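Local coordinates for protein beta-glucuronidase (Dictyoglomus thermophilum, PDB 6XXW) that probably hydrolyses beta-D-glucuronides, releasing glucuronic acid, as a tetrameric family 2 glycoside hydrolase, at residues W39-E44 / N48-P53; A56-I61 / G72-K77; G281-R286 / L293-P298. All blocks are in the same frame, centred on the assembly; numbering follows the deposited sequence. Where two conformers were deposited one is given.

Interaction 1: residues W39-E44 / N48-P53; sequences WEFRTE and NYILMP
Phe-41 and Met-52 lie side by side on one face of a beta hairpin, pointing the same way, and their contact is the apolar core of this strand pair. Sharing that face brings CB of Phe-41 to 3.5 Å from CB of Met-52. Each then has CG anti to its own backbone N (chi1 173° for Phe-41, -171° for Met-52), which sends ring and thioether onward alongside each other. The methionine chain bends at both chi2 and chi3, folding its methyl over the phenylalanine: CE sits 3.8 Å from the centroid of the Phe-41 ring, almost on the ring normal, a CH-pi contact. SD stands above the same ring at a longer 4.9 Å from its centroid, completing a Met-aromatic pair. Ile-50 flanks this ring through CG1, its chain running alongside that of Phe-41.

On the face carrying Glu-40 the leading group is the Tyr-49 ring. Arg-42 stretches out from CG to NE and passes CD over one side of it, 3.9 Å from the Tyr-49 ring centroid. The guanidinium stands nearly perpendicular to the ring, at 89°, and NE makes a weak bond to Tyr-49 OH; NH2 has its firmer partner in the Asp-46 carbonyl of the turn. Glu-40 crosses Tyr-49 at about a right angle, with CB 3.6 Å from Tyr-49 CD1.

The backbone pairs Trp-39 with Met-52 and Phe-41 with Ile-50 through four hydrogen bonds, that from Phe-41 N to Ile-50 O the most bent. Beyond the last pair a water bridges Thr-43 N and Asn-48 O. The two faces thus differ in chemistry: sulfur, methyl and aromatic groups pack toward Tyr-76 and Phe-58 in the domain interior, whereas Arg-42, Glu-40 and Tyr-49 place charged and hydroxyl groups on the other face, where aliphatic carbon over a ring supplements weak polar bonding.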
loop_
_atom_site.group_PDB
_atom_site.type_symbol
_atom_site.label_atom_id
_atom_site.label_comp_id
_atom_site.label_asym_id
_atom_site.label_seq_id
_atom_site.Cartn_x
_atom_site.Cartn_y
_atom_site.Cartn_z
ATOM N N TRP A 39 9.626 1.206 33.696
ATOM C CA TRP A 39 10.589 1.962 34.485
ATOM C C TRP A 39 10.314 3.453 34.355
ATOM O O TRP A 39 9.615 3.898 33.449
ATOM C CB TRP A 39 12.022 1.697 34.021
ATOM C CG TRP A 39 12.591 0.325 34.271
ATOM C CD1 TRP A 39 12.018 -0.880 33.987
ATOM C CD2 TRP A 39 13.878 0.040 34.817
ATOM N NE1 TRP A 39 12.874 -1.904 34.326
ATOM C CE2 TRP A 39 14.022 -1.362 34.842
ATOM C CE3 TRP A 39 14.928 0.839 35.280
ATOM C CZ2 TRP A 39 15.179 -1.983 35.318
ATOM C CZ3 TRP A 39 16.072 0.224 35.756
ATOM C CH2 TRP A 39 16.184 -1.174 35.784
ATOM N N GLU A 40 10.899 4.240 35.252
ATOM C CA GLU A 40 10.897 5.681 35.035
ATOM C C GLU A 40 12.125 6.051 34.207
ATOM O O GLU A 40 13.155 5.373 34.262
ATOM C CB GLU A 40 10.881 6.436 36.366
ATOM C CG GLU A 40 9.523 6.363 37.055
ATOM C CD GLU A 40 9.464 7.153 38.349
ATOM O OE1 GLU A 40 9.759 6.574 39.402
ATOM O OE2 GLU A 40 9.091 8.344 38.318
ATOM N N PHE A 41 12.007 7.132 33.435
ATOM C CA PHE A 41 12.988 7.454 32.402
ATOM C C PHE A 41 13.087 8.967 32.268
ATOM O O PHE A 41 12.071 9.664 32.297
ATOM C CB PHE A 41 12.575 6.799 31.066
ATOM C CG PHE A 41 13.426 7.180 29.861
ATOM C CD1 PHE A 41 13.202 8.366 29.169
ATOM C CD2 PHE A 41 14.375 6.301 29.370
ATOM C CE1 PHE A 41 13.972 8.695 28.043
ATOM C CE2 PHE A 41 15.138 6.622 28.242
ATOM C CZ PHE A 41 14.927 7.815 27.585
ATOM N N ARG A 42 14.311 9.468 32.113
ATOM C CA ARG A 42 14.518 10.890 31.872
ATOM C C ARG A 42 15.771 11.065 31.032
ATOM O O ARG A 42 16.573 10.142 30.891
ATOM C CB ARG A 42 14.647 11.682 33.178
ATOM C CG ARG A 42 15.836 11.253 34.029
ATOM C CD ARG A 42 15.890 11.989 35.369
ATOM N NE ARG A 42 17.113 11.619 36.073
ATOM C CZ ARG A 42 18.273 12.232 35.886
ATOM N NH1 ARG A 42 19.348 11.820 36.541
ATOM N NH2 ARG A 42 18.346 13.263 35.046
ATOM N N THR A 43 15.921 12.255 30.457
ATOM C CA THR A 43 17.119 12.598 29.705
ATOM C C THR A 43 18.025 13.486 30.553
ATOM O O THR A 43 17.644 13.968 31.618
ATOM C CB THR A 43 16.781 13.293 28.379
ATOM O OG1 THR A 43 16.071 14.508 28.632
ATOM C CG2 THR A 43 15.930 12.383 27.483
ATOM N N GLU A 44 19.239 13.702 30.047
ATOM C CA GLU A 44 20.288 14.357 30.823
ATOM C C GLU A 44 19.859 15.733 31.320
ATOM O O GLU A 44 19.264 16.521 30.582
ATOM C CB GLU A 44 21.559 14.487 29.976
ATOM C CG GLU A 44 22.835 14.598 30.799
ATOM C CD GLU A 44 24.072 14.327 29.961
ATOM O OE1 GLU A 44 23.982 14.402 28.706
ATOM O OE2 GLU A 44 25.128 14.034 30.559
ATOM N N ASN A 48 12.175 15.773 35.364
ATOM C CA ASN A 48 10.881 15.117 35.203
ATOM C C ASN A 48 11.046 13.780 34.487
ATOM O O ASN A 48 11.747 13.696 33.474
ATOM C CB ASN A 48 9.918 16.013 34.423
ATOM C CG ASN A 48 9.130 16.948 35.322
ATOM O OD1 ASN A 48 9.058 16.749 36.537
ATOM N ND2 ASN A 48 8.536 17.977 34.729
ATOM N N TYR A 49 10.385 12.745 35.007
ATOM C CA TYR A 49 10.433 11.406 34.439
ATOM C C TYR A 49 9.216 11.157 33.549
ATOM O O TYR A 49 8.153 11.746 33.744
ATOM C CB TYR A 49 10.469 10.339 35.534
ATOM C CG TYR A 49 11.767 10.237 36.313
ATOM C CD1 TYR A 49 12.804 9.427 35.871
ATOM C CD2 TYR A 49 11.942 10.930 37.508
ATOM C CE1 TYR A 49 13.990 9.319 36.591
ATOM C CE2 TYR A 49 13.123 10.831 38.227
ATOM C CZ TYR A 49 14.142 10.024 37.763
ATOM O OH TYR A 49 15.324 9.918 38.470
ATOM N N ILE A 50 9.381 10.266 32.570
ATOM C CA ILE A 50 8.238 9.679 31.867
ATOM C C ILE A 50 8.288 8.174 32.114
ATOM O O ILE A 50 9.231 7.675 32.741
ATOM C CB ILE A 50 8.249 10.001 30.356
ATOM C CG1 ILE A 50 9.556 9.533 29.714
ATOM C CG2 ILE A 50 8.044 11.493 30.095
ATOM C CD1 ILE A 50 9.550 9.647 28.185
ATOM N N LEU A 51 7.303 7.436 31.616
ATOM C CA LEU A 51 7.337 5.982 31.713
ATOM C C LEU A 51 7.992 5.377 30.476
ATOM O O LEU A 51 7.796 5.858 29.359
ATOM C CB LEU A 51 5.928 5.414 31.883
ATOM C CG LEU A 51 5.211 5.904 33.147
ATOM C CD1 LEU A 51 3.824 5.278 33.256
ATOM C CD2 LEU A 51 6.047 5.603 34.393
ATOM N N MET A 52 8.750 4.298 30.683
ATOM C CA MET A 52 9.460 3.659 29.586
ATOM C C MET A 52 9.532 2.152 29.799
ATOM O O MET A 52 10.034 1.698 30.835
ATOM C CB MET A 52 10.869 4.245 29.459
ATOM C CG MET A 52 11.638 3.813 28.216
ATOM S SD MET A 52 10.947 4.445 26.675
ATOM C CE MET A 52 11.092 6.229 26.886
ATOM N N PRO A 53 9.075 1.344 28.843
ATOM C CA PRO A 53 9.208 -0.110 28.990
ATOM C C PRO A 53 10.661 -0.562 28.884
ATOM O O PRO A 53 11.476 0.035 28.179
ATOM C CB PRO A 53 8.367 -0.662 27.827
ATOM C CG PRO A 53 8.519 0.399 26.750
ATOM C CD PRO A 53 8.532 1.725 27.523
HETATM O O HOH W 1 13.245 13.961 31.127
#

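Interaction 2: residues A56-I61 / G72-K77; sequences ASFNDI and GRVYYK
With CG of Phe-58 lodged between its backbone N and carbonyl carbon (chi1 62°), the benzyl group reaches from the 56-61 turn to meet Val-74 and Tyr-76, while in Tyr-76 CG stands anti to the carbonyl carbon (chi1 -70°) and the phenol extends to meet it. Val-74 comes at Phe-58 from the opposite direction and offers both methyls: CG1 and CG2 each lie 3.9 Å from CE2 of the Phe-58 ring, reaching this corner obliquely and from the same side of the ring plane. Two residues along the strand, Tyr-76 crosses Phe-58 obliquely and brings its hydroxyl to the ring edge, close to the ring plane, with OH 3.9 Å from Phe-58 CD2.

No direct hydrogen bond links the segments. A water does so instead: it donates to Ala-56 O at 2.6 Å and accepts from Tyr-76 OH at 2.8 Å, giving a partner to a polar atom of each of these two buried residues. The contact lies inside the antiparallel beta domain that family 2 enzymes carry as their sugar-binding domain, where the connection after strand 50-54 folds back over the face of strand 73-81 that carries Val-74 and Tyr-76. Phe-41 and Met-52 also pack against Phe-58, so the ring is wedged among several strands. A serine here would probably leave the methyls of Val-74 facing a gap and deprive the Tyr-76 hydroxyl of the ring edge beside it.

Next to the ring, Asn-59 fastens the turn by bonding to the backbone at Arg-68 and Ser-180. Farther along the turn, the carbonyls of Asp-60 and Ile-61 bond Lys-324 and Asn-327 of the second subunit.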
loop_
_atom_site.group_PDB
_atom_site.type_symbol
_atom_site.label_atom_id
_atom_site.label_comp_id
_atom_site.label_asym_id
_atom_site.label_seq_id
_atom_site.Cartn_x
_atom_site.Cartn_y
_atom_site.Cartn_z
ATOM N N ALA A 56 13.529 -2.366 25.700
ATOM C CA ALA A 56 13.047 -1.669 24.511
ATOM C C ALA A 56 14.028 -0.567 24.145
ATOM O O ALA A 56 14.726 -0.037 25.011
ATOM C CB ALA A 56 11.673 -1.045 24.740
ATOM N N SER A 57 14.071 -0.191 22.879
ATOM C CA SER A 57 14.720 1.056 22.519
ATOM C C SER A 57 13.764 2.170 22.915
ATOM O O SER A 57 12.552 1.996 22.833
ATOM C CB SER A 57 14.966 1.093 21.006
ATOM O OG SER A 57 15.847 0.064 20.600
ATOM N N PHE A 58 14.293 3.326 23.342
ATOM C CA PHE A 58 13.371 4.395 23.733
ATOM C C PHE A 58 12.888 5.245 22.560
ATOM O O PHE A 58 11.969 6.051 22.744
ATOM C CB PHE A 58 13.998 5.306 24.813
ATOM C CG PHE A 58 15.259 6.031 24.383
ATOM C CD1 PHE A 58 15.203 7.116 23.519
ATOM C CD2 PHE A 58 16.503 5.638 24.865
ATOM C CE1 PHE A 58 16.383 7.789 23.122
ATOM C CE2 PHE A 58 17.684 6.309 24.480
ATOM C CZ PHE A 58 17.611 7.387 23.610
ATOM N N ASN A 59 13.449 5.056 21.362
ATOM C CA ASN A 59 13.305 6.041 20.291
ATOM C C ASN A 59 11.880 6.115 19.743
ATOM O O ASN A 59 11.402 7.207 19.412
ATOM C CB ASN A 59 14.301 5.729 19.171
ATOM C CG ASN A 59 15.748 5.644 19.683
ATOM O OD1 ASN A 59 16.158 4.628 20.233
ATOM N ND2 ASN A 59 16.510 6.717 19.500
ATOM N N ASP A 60 11.193 4.981 19.614
ATOM C CA ASP A 60 9.877 4.953 18.971
ATOM C C ASP A 60 8.723 4.825 19.963
ATOM O O ASP A 60 7.579 4.621 19.544
ATOM C CB ASP A 60 9.806 3.813 17.951
ATOM C CG ASP A 60 10.737 4.036 16.756
ATOM O OD1 ASP A 60 11.109 5.198 16.490
ATOM O OD2 ASP A 60 11.105 3.045 16.088
ATOM N N ILE A 61 8.998 4.960 21.263
ATOM C CA ILE A 61 7.982 4.733 22.288
ATOM C C ILE A 61 7.066 5.944 22.426
ATOM O O ILE A 61 5.860 5.798 22.682
ATOM C CB ILE A 61 8.667 4.386 23.626
ATOM C CG1 ILE A 61 9.533 3.126 23.471
ATOM C CG2 ILE A 61 7.613 4.221 24.771
ATOM C CD1 ILE A 61 8.685 1.867 23.204
ATOM N N GLY A 72 22.973 11.542 23.529
ATOM C CA GLY A 72 23.447 11.885 24.854
ATOM C C GLY A 72 23.059 10.847 25.884
ATOM O O GLY A 72 22.831 9.686 25.541
ATOM N N ARG A 73 22.958 11.259 27.139
ATOM C CA ARG A 73 22.727 10.343 28.248
ATOM C C ARG A 73 21.255 10.317 28.626
ATOM O O ARG A 73 20.594 11.356 28.674
ATOM C CB ARG A 73 23.574 10.748 29.459
ATOM C CG ARG A 73 25.060 10.514 29.225
ATOM C CD ARG A 73 25.925 10.918 30.412
ATOM N NE ARG A 73 27.336 10.976 30.035
ATOM C CZ ARG A 73 27.954 12.080 29.607
ATOM N NH1 ARG A 73 27.291 13.224 29.493
ATOM N NH2 ARG A 73 29.245 12.044 29.290
ATOM N N VAL A 74 20.741 9.116 28.887
ATOM C CA VAL A 74 19.399 8.956 29.423
ATOM C C VAL A 74 19.524 8.122 30.692
ATOM O O VAL A 74 20.537 7.463 30.927
ATOM C CB VAL A 74 18.422 8.314 28.414
ATOM C CG1 VAL A 74 18.455 9.095 27.076
ATOM C CG2 VAL A 74 18.754 6.842 28.200
ATOM N N TYR A 75 18.491 8.179 31.526
ATOM C CA TYR A 75 18.549 7.602 32.868
ATOM C C TYR A 75 17.272 6.820 33.122
ATOM O O TYR A 75 16.175 7.364 32.985
ATOM C CB TYR A 75 18.734 8.694 33.932
ATOM C CG TYR A 75 19.964 9.523 33.677
ATOM C CD1 TYR A 75 19.943 10.574 32.762
ATOM C CD2 TYR A 75 21.161 9.235 34.319
ATOM C CE1 TYR A 75 21.084 11.322 32.495
ATOM C CE2 TYR A 75 22.306 9.989 34.068
ATOM C CZ TYR A 75 22.256 11.024 33.155
ATOM O OH TYR A 75 23.389 11.768 32.905
ATOM N N TYR A 76 17.425 5.549 33.476
ATOM C CA TYR A 76 16.327 4.671 33.861
ATOM C C TYR A 76 16.343 4.489 35.373
ATOM O O TYR A 76 17.412 4.454 35.981
ATOM C CB TYR A 76 16.473 3.308 33.196
ATOM C CG TYR A 76 16.237 3.267 31.702
ATOM C CD1 TYR A 76 17.210 3.696 30.811
ATOM C CD2 TYR A 76 15.049 2.748 31.189
ATOM C CE1 TYR A 76 17.002 3.626 29.423
ATOM C CE2 TYR A 76 14.826 2.679 29.807
ATOM C CZ TYR A 76 15.806 3.114 28.937
ATOM O OH TYR A 76 15.582 3.032 27.582
ATOM N N LYS A 77 15.157 4.368 35.981
ATOM C CA LYS A 77 15.047 4.233 37.432
ATOM C C LYS A 77 13.917 3.282 37.794
ATOM O O LYS A 77 12.843 3.331 37.184
ATOM C CB LYS A 77 14.782 5.590 38.105
ATOM C CG LYS A 77 14.614 5.509 39.624
ATOM C CD LYS A 77 14.603 6.889 40.259
ATOM C CE LYS A 77 13.409 7.072 41.166
ATOM N NZ LYS A 77 13.251 8.493 41.597
HETATM O O HOH W 2 13.956 0.822 27.310
#

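Interaction 3: residues G281-R286 / L293-P298; sequences GIRTVR and LINEKP
Arg-286 and Glu-296 form the salt bridge of this contact, in a side-on, two-pronged geometry. NE of Arg-286 donates to OE2 of Glu-296 at 3.1 Å, and NH2 of Arg-286 to OE1 of Glu-296 at 2.8 Å. Both bonds are nearly straight, both oxygens use their syn lone pairs, and the guanidinium and carboxylate planes differ by only 6°. A bend at chi3 of the arginine (75°) and another at chi2 of the glutamate (-55°) turn the two ends to meet flat. The remaining nitrogen, NH1, makes a salt bridge to Glu-288, so the cation has two acidic partners.

Packing of carbon on the charged group comes from Leu-293, which runs alongside Arg-286 and lays CD1 over one face of the guanidinium, 3.4 Å from NH2 of Arg-286.

The remaining bonds are of the backbone and of the asparagine amide. Arg-286 and Leu-293 make a hydrogen-bonded antiparallel pair, and Asn-295 N continues the ladder to Thr-284 O at 2.9 Å. The Asn-295 side chain answers from the other end: its OD1 accepts the N-H of Thr-284 at 3.0 Å, giving Thr-284 two bonds to one residue, while its ND2 is held by Glu-254 and the carbonyl of Trp-253. A water bridges Thr-284 OG1 and Glu-296 N, linking the two segments, and may also donate to Glu-296 OE2.

Asn-295 and Glu-296 occupy the middle of a type I' turn from Ile-294 to Lys-297 that reverses strand 291-294 into strand 297-305. The latter strand joins the TIM-barrel sheet, flanked there by strands 336-338 and 544-550, whereas 281-284 leads out of strand 273-280 of the preceding beta domain; the contact therefore straddles the junction of the two.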
loop_
_atom_site.group_PDB
_atom_site.type_symbol
_atom_site.label_atom_id
_atom_site.label_comp_id
_atom_site.label_asym_id
_atom_site.label_seq_id
_atom_site.Cartn_x
_atom_site.Cartn_y
_atom_site.Cartn_z
ATOM N N GLY A 281 24.489 -29.427 22.569
ATOM C CA GLY A 281 24.360 -30.262 21.385
ATOM C C GLY A 281 25.704 -30.833 20.988
ATOM O O GLY A 281 26.736 -30.173 21.118
ATOM N N ILE A 282 25.685 -32.071 20.516
ATOM C CA ILE A 282 26.897 -32.777 20.118
ATOM C C ILE A 282 27.060 -32.617 18.609
ATOM O O ILE A 282 26.308 -33.207 17.825
ATOM C CB ILE A 282 26.842 -34.259 20.524
ATOM C CG1 ILE A 282 26.834 -34.406 22.050
ATOM C CG2 ILE A 282 28.015 -35.024 19.915
ATOM C CD1 ILE A 282 26.511 -35.828 22.518
ATOM N N ARG A 283 28.041 -31.815 18.190
ATOM C CA ARG A 283 28.340 -31.667 16.772
ATOM C C ARG A 283 29.770 -31.174 16.598
ATOM O O ARG A 283 30.333 -30.526 17.484
ATOM C CB ARG A 283 27.368 -30.702 16.080
ATOM C CG ARG A 283 27.924 -29.286 15.861
ATOM C CD ARG A 283 27.641 -28.452 17.077
ATOM N NE ARG A 283 28.105 -27.061 16.989
ATOM C CZ ARG A 283 29.351 -26.659 17.232
ATOM N NH1 ARG A 283 30.299 -27.544 17.535
ATOM N NH2 ARG A 283 29.650 -25.365 17.185
ATOM N N THR A 284 30.338 -31.464 15.428
ATOM C CA THR A 284 31.642 -30.939 15.047
ATOM C C THR A 284 31.490 -30.017 13.849
ATOM O O THR A 284 30.573 -30.174 13.034
ATOM C CB THR A 284 32.638 -32.050 14.691
ATOM O OG1 THR A 284 32.136 -32.794 13.574
ATOM C CG2 THR A 284 32.843 -32.984 15.880
ATOM N N VAL A 285 32.408 -29.063 13.738
ATOM C CA VAL A 285 32.458 -28.170 12.587
ATOM C C VAL A 285 33.907 -28.055 12.128
ATOM O O VAL A 285 34.823 -27.913 12.947
ATOM C CB VAL A 285 31.830 -26.795 12.907
ATOM C CG1 VAL A 285 32.487 -26.158 14.114
ATOM C CG2 VAL A 285 31.936 -25.871 11.701
ATOM N N ARG A 286 34.111 -28.119 10.815
ATOM C CA ARG A 286 35.450 -28.175 10.245
ATOM C C ARG A 286 35.396 -27.715 8.793
ATOM O O ARG A 286 34.478 -28.086 8.058
ATOM C CB ARG A 286 35.985 -29.610 10.339
ATOM C CG ARG A 286 37.414 -29.799 9.951
ATOM C CD ARG A 286 37.889 -31.155 10.429
ATOM N NE ARG A 286 37.375 -32.251 9.614
ATOM C CZ ARG A 286 37.882 -32.600 8.435
ATOM N NH1 ARG A 286 38.909 -31.929 7.926
ATOM N NH2 ARG A 286 37.369 -33.622 7.767
ATOM N N LEU A 293 32.154 -28.538 6.709
ATOM C CA LEU A 293 31.661 -29.806 7.242
ATOM C C LEU A 293 31.044 -29.623 8.623
ATOM O O LEU A 293 31.679 -29.078 9.533
ATOM C CB LEU A 293 32.782 -30.849 7.324
ATOM C CG LEU A 293 33.504 -31.161 6.014
ATOM C CD1 LEU A 293 34.761 -31.992 6.293
ATOM C CD2 LEU A 293 32.573 -31.887 5.067
ATOM N N ILE A 294 29.815 -30.100 8.775
ATOM C CA ILE A 294 29.175 -30.259 10.074
ATOM C C ILE A 294 28.946 -31.745 10.253
ATOM O O ILE A 294 28.321 -32.383 9.393
ATOM C CB ILE A 294 27.857 -29.478 10.170
ATOM C CG1 ILE A 294 28.139 -27.970 10.060
ATOM C CG2 ILE A 294 27.104 -29.866 11.460
ATOM C CD1 ILE A 294 26.896 -27.081 10.121
ATOM N N ASN A 295 29.487 -32.301 11.342
ATOM C CA ASN A 295 29.426 -33.740 11.592
ATOM C C ASN A 295 29.958 -34.516 10.389
ATOM O O ASN A 295 29.393 -35.532 9.966
ATOM C CB ASN A 295 28.000 -34.161 11.955
ATOM C CG ASN A 295 27.521 -33.493 13.225
ATOM O OD1 ASN A 295 28.330 -33.203 14.115
ATOM N ND2 ASN A 295 26.215 -33.244 13.325
ATOM N N GLU A 296 31.047 -33.993 9.816
ATOM C CA GLU A 296 31.782 -34.583 8.699
ATOM C C GLU A 296 30.950 -34.686 7.419
ATOM O O GLU A 296 31.301 -35.441 6.505
ATOM C CB GLU A 296 32.357 -35.953 9.081
ATOM C CG GLU A 296 33.479 -35.883 10.124
ATOM C CD GLU A 296 34.624 -34.964 9.700
ATOM O OE1 GLU A 296 35.263 -35.238 8.660
ATOM O OE2 GLU A 296 34.887 -33.961 10.403
ATOM N N LYS A 297 29.865 -33.919 7.306
ATOM C CA LYS A 297 29.094 -33.909 6.074
ATOM C C LYS A 297 29.114 -32.516 5.450
ATOM O O LYS A 297 29.130 -31.520 6.179
ATOM C CB LYS A 297 27.641 -34.342 6.331
ATOM C CG LYS A 297 27.498 -35.743 6.874
ATOM C CD LYS A 297 26.035 -36.071 7.133
ATOM C CE LYS A 297 25.467 -35.197 8.231
ATOM N NZ LYS A 297 24.050 -35.565 8.533
ATOM N N PRO A 298 29.142 -32.413 4.106
ATOM C CA PRO A 298 29.203 -31.092 3.452
ATOM C C PRO A 298 27.933 -30.265 3.584
ATOM O O PRO A 298 26.927 -30.569 2.941
ATOM C CB PRO A 298 29.470 -31.443 1.981
ATOM C CG PRO A 298 28.983 -32.847 1.827
ATOM C CD PRO A 298 29.275 -33.516 3.138
HETATM O O HOH W 3 32.634 -31.859 10.854
#

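How the interactions relate
Interactions 1 and 2 are neighbours in one beta domain, their centres 7 Å apart, and share a packed interior. Phe-41 CD2 of interaction 1 lies 3.5 Å from Tyr-76 CZ of interaction 2, while Glu-44 and Arg-73 form a salt bridge. Strands 32-43 and 73-81 adjoin in the sheet, and both contacts touch the second subunit. Interaction 3 is remote, on the opposite side of the chain's centre: about 48 Å from interaction 1 and 42 Å from interaction 2, centre to centre, where the middle beta domain meets the barrel. Tris molecules, probably from the crystallisation liquor, lie near Leu-51, Asp-60 and Arg-283.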